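Local structure of nitroreductase-like family protein (Bacillus cereus, 2I7H) at residues A43-K47 with H48-W52; G152-R155 with G156-I159; F119-N122 with F123-L126. The protein belongs to the nitroreductase-like family of flavoproteins and binds flavin mononucleotide between the two subunits of its assembly. All coordinates share one frame; numbering follows the deposited sequence.

How the contacts relate
Contacts 1 and 3 touch each other; contact 2 stands apart from both. The loop of contact 1 wraps one side of the FMN pocket with Pro44, Asn45 and His46. Contact 3 is part of helix 106-129, against which that loop is laid: Ala43 CB lies 3.4 Å from Asn122 ND2, and Trp52 CE3 3.6 Å from Phe119 CB. The other FMN of the assembly is about 6 Å from the side chain of Gln124 and about 10 Å from that of Ile159. Contacts 1 and 3 both touch the second subunit, as does Arg158 of contact 2. Contact 2 is the turn leading into strand 157-167, with its nearest atoms about 7 Å from either of the others.

Contact 1. Residues A43-K47 with H48-W52; sequences APNHK and HREPW. With FMN (flavin mononucleotide), chain J.
The FMN pocket at the subunit interface is walled on one side by the loop between helix 30-40 and strand 53-58, in which Asn45 grips Glu50 and His48 round a tight bend. Asn45 to His48 form a type II beta turn, closed by His48 N to Asn45 O at 3.1 Å. Lys47 and His48 both have positive phi, which folds the chain back. A weak backbone bond joins Arg49 N to His46 O. Asn45 OD1 accepts Glu50 N at 2.9 Å, with the donor tilted 29° from the carbonyl plane. Asn45 ND2 gives a bond to Ala43 O at 3.0 Å. This fixes the rotation of the amide, whose CG sits between the backbone N and the carbonyl carbon (chi1 61°). The Asn45 and Trp52 side chains cross at about a right angle, with Asn45 ND2 3.7 Å from Trp52 CH2.

The backbone of Asn45 also holds FMN: Asn45 N donates to FMN O4' at 2.7 Å. FMN C4A lies 3.0 Å from His46 CD2, oblique to the His46 ring. Arg177 and Ser138 of the second subunit also bind this FMN. Arg49 is salt-bridged to Asp112 and Glu111, and Glu50 bonds Thr178 of the second subunit. In the plane of both the His46 ring and the Arg49 guanidinium sits one water, which accepts from Arg49 NH2 at 2.8 Å and also hydrogen-bonds His46 ND1.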
ATOM      1  N   ALA A  43      -3.235   1.224  -9.131  1.00 43.32           N
ATOM      2  CA  ALA A  43      -2.849   0.381  -8.012  1.00 42.16           C
ATOM      3  C   ALA A  43      -3.438  -1.007  -8.247  1.00 41.68           C
ATOM      4  O   ALA A  43      -4.491  -1.124  -8.877  1.00 40.85           O
ATOM      5  CB  ALA A  43      -3.375   1.006  -6.709  1.00 41.35           C
ATOM      6  N   PRO A  44      -2.776  -2.068  -7.737  1.00 42.00           N
ATOM      7  CA  PRO A  44      -3.421  -3.386  -7.811  1.00 42.51           C
ATOM      8  C   PRO A  44      -4.718  -3.337  -7.004  1.00 43.44           C
ATOM      9  O   PRO A  44      -4.798  -2.655  -5.966  1.00 43.97           O
ATOM     10  CB  PRO A  44      -2.434  -4.290  -7.071  1.00 42.99           C
ATOM     11  CG  PRO A  44      -1.720  -3.370  -6.138  1.00 40.49           C
ATOM     12  CD  PRO A  44      -1.499  -2.150  -7.012  1.00 40.89           C
ATOM     13  N   ASN A  45      -5.733  -4.032  -7.477  1.00 44.04           N
ATOM     14  CA  ASN A  45      -6.983  -4.090  -6.756  1.00 44.68           C
ATOM     15  C   ASN A  45      -7.743  -5.302  -7.177  1.00 45.03           C
ATOM     16  O   ASN A  45      -8.030  -5.487  -8.361  1.00 45.84           O
ATOM     17  CB  ASN A  45      -7.818  -2.813  -6.921  1.00 44.33           C
ATOM     18  CG  ASN A  45      -8.208  -2.531  -8.345  1.00 44.70           C
ATOM     19  OD1 ASN A  45      -9.389  -2.508  -8.656  1.00 41.88           O
ATOM     20  ND2 ASN A  45      -7.216  -2.238  -9.210  1.00 46.31           N
ATOM     21  N   HIS A  46      -8.079  -6.125  -6.202  1.00 45.15           N
ATOM     22  CA  HIS A  46      -8.612  -7.428  -6.505  1.00 45.43           C
ATOM     23  C   HIS A  46      -9.964  -7.285  -7.191  1.00 45.25           C
ATOM     24  O   HIS A  46     -10.788  -6.466  -6.792  1.00 44.84           O
ATOM     25  CB  HIS A  46      -8.650  -8.347  -5.269  1.00 45.31           C
ATOM     26  CG  HIS A  46      -8.722  -9.805  -5.610  1.00 47.72           C
ATOM     27  ND1 HIS A  46      -9.771 -10.615  -5.232  1.00 51.68           N
ATOM     28  CD2 HIS A  46      -7.900 -10.591  -6.340  1.00 51.75           C
ATOM     29  CE1 HIS A  46      -9.578 -11.839  -5.688  1.00 50.57           C
ATOM     30  NE2 HIS A  46      -8.445 -11.853  -6.360  1.00 50.25           N
ATOM     31  N   LYS A  47     -10.140  -8.069  -8.252  0.50 45.41           N
ATOM     32  CA  LYS A  47     -11.377  -8.125  -9.028  0.50 45.79           C
ATOM     33  C   LYS A  47     -11.786  -6.784  -9.648  0.50 45.88           C
ATOM     34  O   LYS A  47     -12.921  -6.616 -10.091  0.50 45.70           O
ATOM     35  CB  LYS A  47     -12.511  -8.733  -8.196  0.50 45.75           C
ATOM     36  CG  LYS A  47     -12.267 -10.172  -7.771  0.50 46.39           C
ATOM     37  CD  LYS A  47     -12.306 -11.135  -8.956  0.50 48.74           C
ATOM     38  CE  LYS A  47     -12.412 -12.580  -8.491  0.50 50.09           C
ATOM     39  NZ  LYS A  47     -12.986 -13.451  -9.555  0.50 51.70           N
ATOM     40  N   HIS A  48     -10.846  -5.837  -9.682  1.00 46.10           N
ATOM     41  CA  HIS A  48     -11.079  -4.509 -10.280  1.00 46.52           C
ATOM     42  C   HIS A  48     -12.258  -3.797  -9.589  1.00 45.36           C
ATOM     43  O   HIS A  48     -13.122  -3.174 -10.242  1.00 45.85           O
ATOM     44  CB  HIS A  48     -11.264  -4.638 -11.815  1.00 47.14           C
ATOM     45  CG  HIS A  48     -11.143  -3.345 -12.561  1.00 50.94           C
ATOM     46  ND1 HIS A  48      -9.935  -2.707 -12.761  1.00 54.24           N
ATOM     47  CD2 HIS A  48     -12.085  -2.571 -13.163  1.00 52.60           C
ATOM     48  CE1 HIS A  48     -10.141  -1.593 -13.448  1.00 53.50           C
ATOM     49  NE2 HIS A  48     -11.436  -1.486 -13.700  1.00 50.39           N
ATOM     50  N   ARG A  49     -12.298  -3.919  -8.261  1.00 43.89           N
ATOM     51  CA  ARG A  49     -13.345  -3.270  -7.449  1.00 42.77           C
ATOM     52  C   ARG A  49     -13.072  -1.785  -7.263  1.00 42.39           C
ATOM     53  O   ARG A  49     -13.983  -1.044  -6.890  1.00 42.53           O
ATOM     54  CB  ARG A  49     -13.533  -3.942  -6.084  1.00 41.47           C
ATOM     55  CG  ARG A  49     -14.173  -5.298  -6.148  1.00 40.41           C
ATOM     56  CD  ARG A  49     -14.641  -5.759  -4.772  1.00 36.89           C
ATOM     57  NE  ARG A  49     -13.524  -6.081  -3.886  1.00 39.92           N
ATOM     58  CZ  ARG A  49     -12.962  -7.285  -3.767  1.00 36.70           C
ATOM     59  NH1 ARG A  49     -11.956  -7.470  -2.902  1.00 28.65           N
ATOM     60  NH2 ARG A  49     -13.418  -8.295  -4.494  1.00 32.85           N
ATOM     61  N   GLU A  50     -11.826  -1.373  -7.522  1.00 41.69           N
ATOM     62  CA  GLU A  50     -11.392   0.025  -7.397  1.00 41.92           C
ATOM     63  C   GLU A  50     -11.994   0.700  -6.144  1.00 40.58           C
ATOM     64  O   GLU A  50     -12.745   1.661  -6.264  1.00 41.25           O
ATOM     65  CB  GLU A  50     -11.732   0.825  -8.677  1.00 41.19           C
ATOM     66  CG  GLU A  50     -10.979   0.378  -9.915  1.00 42.91           C
ATOM     67  CD  GLU A  50     -11.353   1.202 -11.154  1.00 43.93           C
ATOM     68  OE1 GLU A  50     -12.476   1.050 -11.695  1.00 43.77           O
ATOM     69  OE2 GLU A  50     -10.518   2.026 -11.570  1.00 47.33           O
ATOM     70  N   PRO A  51     -11.666   0.188  -4.947  1.00 39.69           N
ATOM     71  CA  PRO A  51     -12.415   0.558  -3.745  1.00 39.18           C
ATOM     72  C   PRO A  51     -12.251   2.015  -3.290  1.00 38.76           C
ATOM     73  O   PRO A  51     -13.000   2.483  -2.424  1.00 39.49           O
ATOM     74  CB  PRO A  51     -11.824  -0.392  -2.687  1.00 38.24           C
ATOM     75  CG  PRO A  51     -10.434  -0.637  -3.152  1.00 37.95           C
ATOM     76  CD  PRO A  51     -10.589  -0.778  -4.623  1.00 39.28           C
ATOM     77  N   TRP A  52     -11.279   2.715  -3.847  1.00 37.45           N
ATOM     78  CA  TRP A  52     -10.879   4.018  -3.304  1.00 37.23           C
ATOM     79  C   TRP A  52     -11.868   5.129  -3.708  1.00 37.70           C
ATOM     80  O   TRP A  52     -12.421   5.105  -4.808  1.00 36.81           O
ATOM     81  CB  TRP A  52      -9.453   4.358  -3.761  1.00 35.52           C
ATOM     82  CG  TRP A  52      -9.235   4.038  -5.209  1.00 36.85           C
ATOM     83  CD1 TRP A  52      -9.732   4.745  -6.308  1.00 34.47           C
ATOM     84  CD2 TRP A  52      -8.514   2.914  -5.756  1.00 35.69           C
ATOM     85  NE1 TRP A  52      -9.342   4.143  -7.465  1.00 31.99           N
ATOM     86  CE2 TRP A  52      -8.608   3.013  -7.176  1.00 35.85           C
ATOM     87  CE3 TRP A  52      -7.810   1.846  -5.197  1.00 36.98           C
ATOM     88  CZ2 TRP A  52      -8.017   2.081  -8.038  1.00 33.21           C
ATOM     89  CZ3 TRP A  52      -7.209   0.898  -6.063  1.00 36.69           C
ATOM     90  CH2 TRP A  52      -7.328   1.035  -7.472  1.00 37.06           C
TER
HETATM   91  N1  FMN J1002      -4.630 -11.878  -7.866  0.75 54.55           N
HETATM   92  C2  FMN J1002      -4.942 -13.239  -7.892  0.75 54.53           C
HETATM   93  O2  FMN J1002      -4.816 -13.901  -8.924  0.75 54.54           O
HETATM   94  N3  FMN J1002      -5.399 -13.867  -6.751  0.75 54.25           N
HETATM   95  C4  FMN J1002      -5.544 -13.143  -5.579  0.75 53.67           C
HETATM   96  O4  FMN J1002      -5.864 -13.716  -4.546  0.75 49.88           O
HETATM   97  C4A FMN J1002      -5.234 -11.780  -5.550  0.75 54.29           C
HETATM   98  N5  FMN J1002      -5.392 -11.070  -4.376  0.75 54.28           N
HETATM   99  C5A FMN J1002      -5.090  -9.729  -4.332  0.75 54.23           C
HETATM  100  C6  FMN J1002      -5.261  -9.076  -3.129  0.75 54.54           C
HETATM  101  C7  FMN J1002      -4.974  -7.745  -2.947  0.75 53.95           C
HETATM  102  C7M FMN J1002      -4.488  -7.479  -1.561  0.75 50.32           C
HETATM  103  C8  FMN J1002      -4.519  -7.014  -4.049  0.75 53.77           C
HETATM  104  C8M FMN J1002      -3.955  -5.639  -3.849  0.75 50.41           C
HETATM  105  C9  FMN J1002      -4.344  -7.668  -5.281  0.75 54.22           C
HETATM  106  C9A FMN J1002      -4.615  -9.045  -5.447  0.75 54.87           C
HETATM  107  N10 FMN J1002      -4.481  -9.742  -6.677  0.75 55.44           N
HETATM  108  C10 FMN J1002      -4.755 -11.126  -6.697  0.75 54.83           C
HETATM  109  C1' FMN J1002      -5.205  -9.097  -7.828  0.75 56.55           C
HETATM  110  C2' FMN J1002      -4.405  -8.125  -8.685  0.75 58.41           C
HETATM  111  O2' FMN J1002      -3.482  -7.383  -7.898  0.75 59.32           O
HETATM  112  C3' FMN J1002      -5.425  -7.207  -9.364  0.75 57.04           C
HETATM  113  O3' FMN J1002      -6.363  -7.951 -10.118  0.75 57.82           O
HETATM  114  C4' FMN J1002      -4.781  -6.218 -10.298  0.75 54.96           C
HETATM  115  O4' FMN J1002      -5.260  -4.926 -10.027  0.75 52.38           O
HETATM  116  C5' FMN J1002      -5.154  -6.572 -11.724  0.75 55.07           C
HETATM  117  O5' FMN J1002      -4.722  -5.522 -12.544  0.75 53.45           O
HETATM  118  P   FMN J1002      -3.158  -5.103 -12.573  0.75 54.74           P
HETATM  119  O1P FMN J1002      -2.507  -5.291 -11.213  0.75 49.45           O
HETATM  120  O2P FMN J1002      -3.128  -3.614 -12.924  0.75 50.85           O
HETATM  121  O3P FMN J1002      -2.457  -5.986 -13.621  0.75 49.36           O
HETATM  122  O   HOH W   1     -12.465 -10.786  -3.750  1.00 31.45           O

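Contact 2. Residues G152-R155 with G156-I159; sequences GLTR and GQRI
A side-chain amide provides the shorter bond across this turn: Gln157 OE1 accepts Thr154 N at only 2.6 Å. The N-H...O angle is 157°, and the donor is tilted 18° from the carbonyl plane of the amide. By comparison, the backbone bond of the same turn is weak, with Gln157 N 3.4 Å from Thr154 O.

The Gln157 chain leaves beside its own backbone N (chi1 -68°) and then runs extended, which brings the amide back over Thr154. Gln157 CG passes 3.6 Å from Thr154 OG1. The carbonyl end is also flanked by Leu153: Leu153 CD2 lies 3.5 Å from Gln157 OE1. The other end of the amide is held as well, because Gln157 NE2 is hydrogen-bonded to Asn101. On the buried side, Leu153 CD1 meets Ile159 CG1 at 3.8 Å. Ile148 of helix 145-150 touches both of these side chains, so they tie the helix to the strand.

Gly156 has positive phi, and its backbone angles leave no room for a CB beside Arg155 O. Arg158 points away from the turn and forms salt bridges to Glu102 of its own chain and to Asp110 of the second subunit. The whole is a type II beta turn from Thr154 to Gln157, with glycine in its third position, delivering the chain into strand 157-167 of the antiparallel sheet.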
ATOM      1  N   GLY A 152     -19.750  14.082   5.874  1.00 42.33           N
ATOM      2  CA  GLY A 152     -20.736  13.533   4.934  1.00 43.11           C
ATOM      3  C   GLY A 152     -20.594  12.075   4.502  1.00 43.98           C
ATOM      4  O   GLY A 152     -21.171  11.670   3.487  1.00 43.65           O
ATOM      5  N   LEU A 153     -19.827  11.287   5.254  1.00 44.58           N
ATOM      6  CA  LEU A 153     -19.761   9.847   5.026  1.00 45.67           C
ATOM      7  C   LEU A 153     -20.779   9.102   5.892  1.00 47.36           C
ATOM      8  O   LEU A 153     -21.102   9.534   7.012  1.00 47.31           O
ATOM      9  CB  LEU A 153     -18.359   9.299   5.316  1.00 45.01           C
ATOM     10  CG  LEU A 153     -17.195   9.808   4.487  1.00 42.25           C
ATOM     11  CD1 LEU A 153     -15.971   9.120   4.897  1.00 37.10           C
ATOM     12  CD2 LEU A 153     -17.483   9.515   3.076  1.00 45.70           C
ATOM     13  N   THR A 154     -21.266   7.972   5.372  1.00 48.66           N
ATOM     14  CA  THR A 154     -22.238   7.131   6.082  1.00 49.91           C
ATOM     15  C   THR A 154     -21.505   6.131   6.960  1.00 49.68           C
ATOM     16  O   THR A 154     -20.287   6.029   6.884  1.00 50.39           O
ATOM     17  CB  THR A 154     -23.178   6.398   5.078  1.00 50.32           C
ATOM     18  OG1 THR A 154     -22.449   5.375   4.368  1.00 53.21           O
ATOM     19  CG2 THR A 154     -23.782   7.395   4.076  1.00 50.43           C
ATOM     20  N   ARG A 155     -22.225   5.405   7.811  1.00 49.95           N
ATOM     21  CA  ARG A 155     -21.612   4.333   8.603  1.00 50.07           C
ATOM     22  C   ARG A 155     -21.193   3.244   7.639  1.00 48.80           C
ATOM     23  O   ARG A 155     -21.791   3.087   6.562  1.00 48.39           O
ATOM     24  CB  ARG A 155     -22.605   3.734   9.602  1.00 50.44           C
ATOM     25  CG  ARG A 155     -21.938   2.989  10.769  1.00 51.33           C
ATOM     26  CD  ARG A 155     -22.923   2.529  11.852  1.00 53.17           C
ATOM     27  NE  ARG A 155     -23.899   3.562  12.223  1.00 58.22           N
ATOM     28  CZ  ARG A 155     -25.089   3.690  11.645  1.00 58.73           C
ATOM     29  NH1 ARG A 155     -25.436   2.842  10.674  1.00 60.39           N
ATOM     30  NH2 ARG A 155     -25.926   4.651  12.029  1.00 56.87           N
ATOM     31  N   GLY A 156     -20.171   2.488   7.993  1.00 47.26           N
ATOM     32  CA  GLY A 156     -19.716   1.505   7.020  1.00 47.02           C
ATOM     33  C   GLY A 156     -18.990   2.092   5.806  1.00 45.66           C
ATOM     34  O   GLY A 156     -18.859   1.432   4.774  1.00 45.64           O
ATOM     35  N   GLN A 157     -18.530   3.333   5.935  1.00 43.90           N
ATOM     36  CA  GLN A 157     -17.495   3.860   5.060  1.00 43.41           C
ATOM     37  C   GLN A 157     -16.272   4.122   5.918  1.00 42.40           C
ATOM     38  O   GLN A 157     -16.362   4.814   6.930  1.00 43.11           O
ATOM     39  CB  GLN A 157     -17.944   5.125   4.342  1.00 42.80           C
ATOM     40  CG  GLN A 157     -19.040   4.853   3.339  1.00 44.18           C
ATOM     41  CD  GLN A 157     -19.515   6.107   2.661  1.00 45.99           C
ATOM     42  OE1 GLN A 157     -19.927   7.062   3.314  1.00 49.12           O
ATOM     43  NE2 GLN A 157     -19.460   6.117   1.344  1.00 45.93           N
ATOM     44  N   ARG A 158     -15.156   3.536   5.526  1.00 40.70           N
ATOM     45  CA  ARG A 158     -13.944   3.567   6.299  1.00 40.28           C
ATOM     46  C   ARG A 158     -12.982   4.602   5.738  1.00 39.46           C
ATOM     47  O   ARG A 158     -12.812   4.716   4.522  1.00 38.91           O
ATOM     48  CB  ARG A 158     -13.278   2.186   6.296  1.00 40.62           C
ATOM     49  CG  ARG A 158     -11.900   2.178   6.910  1.00 41.66           C
ATOM     50  CD  ARG A 158     -11.182   0.876   6.630  1.00 50.73           C
ATOM     51  NE  ARG A 158     -11.727  -0.259   7.393  1.00 54.07           N
ATOM     52  CZ  ARG A 158     -11.221  -0.714   8.543  1.00 52.43           C
ATOM     53  NH1 ARG A 158     -10.163  -0.110   9.068  1.00 51.21           N
ATOM     54  NH2 ARG A 158     -11.791  -1.755   9.175  1.00 45.76           N
ATOM     55  N   ILE A 159     -12.361   5.353   6.640  1.00 38.55           N
ATOM     56  CA  ILE A 159     -11.383   6.352   6.268  1.00 38.32           C
ATOM     57  C   ILE A 159     -10.027   5.708   6.411  1.00 38.40           C
ATOM     58  O   ILE A 159      -9.595   5.360   7.505  1.00 39.35           O
ATOM     59  CB  ILE A 159     -11.497   7.644   7.125  1.00 38.23           C
ATOM     60  CG1 ILE A 159     -12.882   8.275   6.949  1.00 36.88           C
ATOM     61  CG2 ILE A 159     -10.344   8.624   6.825  1.00 37.50           C
ATOM     62  CD1 ILE A 159     -13.110   9.534   7.803  1.00 38.02           C
TER

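Contact 3. Residues F119-N122 with F123-L126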
ATOM      1  N   PHE A 119      -2.930   2.466  -3.614  1.00 35.61           N
ATOM      2  CA  PHE A 119      -3.317   3.729  -4.261  1.00 35.72           C
ATOM      3  C   PHE A 119      -2.700   4.941  -3.562  1.00 36.60           C
ATOM      4  O   PHE A 119      -2.149   5.824  -4.225  1.00 37.78           O
ATOM      5  CB  PHE A 119      -4.856   3.795  -4.322  1.00 35.07           C
ATOM      6  CG  PHE A 119      -5.431   5.148  -4.640  1.00 34.73           C
ATOM      7  CD1 PHE A 119      -5.544   5.585  -5.955  1.00 30.61           C
ATOM      8  CD2 PHE A 119      -5.964   5.937  -3.620  1.00 33.38           C
ATOM      9  CE1 PHE A 119      -6.081   6.788  -6.223  1.00 30.83           C
ATOM     10  CE2 PHE A 119      -6.496   7.143  -3.877  1.00 34.54           C
ATOM     11  CZ  PHE A 119      -6.559   7.600  -5.179  1.00 33.94           C
HETATM   12  N   MSE A 120      -2.730   4.961  -2.227  1.00 37.86           N
HETATM   13  CA  MSE A 120      -2.198   6.098  -1.460  1.00 38.05           C
HETATM   14  C   MSE A 120      -0.694   6.191  -1.520  1.00 37.60           C
HETATM   15  O   MSE A 120      -0.148   7.288  -1.632  1.00 37.55           O
HETATM   16  CB  MSE A 120      -2.663   6.081   0.007  1.00 38.69           C
HETATM   17  CG  MSE A 120      -4.141   6.368   0.155  1.00 37.58           C
HETATM   18 SE   MSE A 120      -4.857   6.263   1.982  0.85 40.08          SE
HETATM   19  CE  MSE A 120      -4.105   7.868   2.701  1.00 42.31           C
ATOM     20  N   GLN A 121      -0.041   5.040  -1.431  1.00 37.16           N
ATOM     21  CA  GLN A 121       1.388   4.961  -1.586  1.00 37.49           C
ATOM     22  C   GLN A 121       1.833   5.370  -3.000  1.00 36.87           C
ATOM     23  O   GLN A 121       2.776   6.140  -3.138  1.00 36.13           O
ATOM     24  CB  GLN A 121       1.912   3.570  -1.222  1.00 38.04           C
ATOM     25  CG  GLN A 121       3.401   3.375  -1.532  1.00 39.31           C
ATOM     26  CD  GLN A 121       4.340   4.235  -0.712  1.00 40.50           C
ATOM     27  OE1 GLN A 121       5.568   4.110  -0.835  1.00 44.54           O
ATOM     28  NE2 GLN A 121       3.794   5.118   0.108  1.00 37.01           N
ATOM     29  N   ASN A 122       1.128   4.873  -4.027  1.00 36.24           N
ATOM     30  CA  ASN A 122       1.333   5.336  -5.400  1.00 35.80           C
ATOM     31  C   ASN A 122       1.284   6.847  -5.453  1.00 35.76           C
ATOM     32  O   ASN A 122       2.155   7.482  -6.028  1.00 35.94           O
ATOM     33  CB  ASN A 122       0.211   4.852  -6.307  1.00 35.40           C
ATOM     34  CG  ASN A 122       0.402   3.452  -6.811  1.00 34.82           C
ATOM     35  OD1 ASN A 122       1.463   2.839  -6.693  1.00 30.83           O
ATOM     36  ND2 ASN A 122      -0.655   2.936  -7.410  1.00 33.22           N
ATOM     37  N   PHE A 123       0.219   7.409  -4.877  1.00 35.89           N
ATOM     38  CA  PHE A 123       0.000   8.844  -4.903  1.00 36.50           C
ATOM     39  C   PHE A 123       1.170   9.581  -4.260  1.00 36.73           C
ATOM     40  O   PHE A 123       1.618  10.598  -4.778  1.00 37.00           O
ATOM     41  CB  PHE A 123      -1.277   9.244  -4.168  1.00 35.67           C
ATOM     42  CG  PHE A 123      -1.455  10.712  -4.121  1.00 37.39           C
ATOM     43  CD1 PHE A 123      -2.024  11.403  -5.223  1.00 36.90           C
ATOM     44  CD2 PHE A 123      -0.976  11.438  -3.045  1.00 35.64           C
ATOM     45  CE1 PHE A 123      -2.135  12.771  -5.180  1.00 38.20           C
ATOM     46  CE2 PHE A 123      -1.088  12.807  -3.008  1.00 35.69           C
ATOM     47  CZ  PHE A 123      -1.658  13.480  -4.060  1.00 36.11           C
ATOM     48  N   GLN A 124       1.642   9.062  -3.128  1.00 36.80           N
ATOM     49  CA  GLN A 124       2.727   9.702  -2.380  1.00 37.50           C
ATOM     50  C   GLN A 124       4.011   9.735  -3.209  1.00 37.13           C
ATOM     51  O   GLN A 124       4.718  10.740  -3.207  1.00 37.28           O
ATOM     52  CB  GLN A 124       2.951   8.997  -1.051  1.00 37.08           C
ATOM     53  CG  GLN A 124       1.883   9.251   0.042  1.00 37.16           C
ATOM     54  CD  GLN A 124       2.438   8.792   1.419  1.00 39.23           C
ATOM     55  OE1 GLN A 124       3.017   7.716   1.521  1.00 44.76           O
ATOM     56  NE2 GLN A 124       2.313   9.619   2.436  1.00 37.86           N
ATOM     57  N   LEU A 125       4.258   8.652  -3.951  1.00 36.50           N
ATOM     58  CA  LEU A 125       5.402   8.524  -4.851  1.00 37.11           C
ATOM     59  C   LEU A 125       5.305   9.468  -6.047  1.00 37.19           C
ATOM     60  O   LEU A 125       6.218  10.228  -6.333  1.00 37.94           O
ATOM     61  CB  LEU A 125       5.543   7.059  -5.321  1.00 36.74           C
ATOM     62  CG  LEU A 125       5.913   6.067  -4.230  1.00 35.25           C
ATOM     63  CD1 LEU A 125       5.984   4.614  -4.763  1.00 35.67           C
ATOM     64  CD2 LEU A 125       7.208   6.505  -3.550  1.00 30.64           C
ATOM     65  N   LEU A 126       4.170   9.414  -6.724  1.00 38.02           N
ATOM     66  CA  LEU A 126       3.815  10.351  -7.783  1.00 37.73           C
ATOM     67  C   LEU A 126       3.968  11.819  -7.386  1.00 37.95           C
ATOM     68  O   LEU A 126       4.514  12.620  -8.153  1.00 37.61           O
ATOM     69  CB  LEU A 126       2.387  10.057  -8.272  1.00 36.98           C
ATOM     70  CG  LEU A 126       2.238   8.707  -8.988  1.00 36.81           C
ATOM     71  CD1 LEU A 126       0.821   8.196  -9.001  1.00 34.37           C
ATOM     72  CD2 LEU A 126       2.768   8.771 -10.422  1.00 33.42           C
TER
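The amides of Gln121 and Gln124 meet one turn apart on helix 106-129, with their planes 63° apart and their side chains crossing at about a right angle. Gln121 NE2 approaches Gln124 OE1 to 3.1 Å. Gln121 reaches this position because its CG lies opposite the backbone N (chi1 173°) and the chain then bends at chi2. At the other side of this amide, Gln121 OE1 lies 3.9 Å from Leu125 CG. Against the Phe123 ring, Met120 O stands obliquely, 3.4 Å from Phe123 CB. The Phe123 ring packs on Leu36 of helix 30-40 and Leu163 of strand 157-167. The Phe119 ring stacks with Trp52.

The backbone is regular alpha helix. Phe123 N binds Phe119 O, Gln124 N binds Met120 O, and Leu125 N binds Gln121 O. Leu126 N binds Asn122 O at 2.9 Å. The Leu126 side chain leans against the same oxygen, with Leu126 CG at 3.2 Å from Asn122 O.

All eight residues are buried. Selenomethionine Met120 packs on Val160 and Leu163 of strand 157-167 and on Trp136. The helix therefore lies between the sheet, helix 30-40 and the second subunit. On the subunit side, Gln121 and Gln124 touch Pro44 of the second subunit, and Leu125 touches its Asn122.

Two of the buried amides have polar partners beyond this stretch. Asn122 ND2 donates to Ala40 O, which ties this helix to the end of helix 30-40. Gln121 OE1 has a weak hydrogen bond from Asn122 ND2 of the second subunit. These buried amides thus add polar links, one of them weak, between this helix, helix 30-40 and the second subunit.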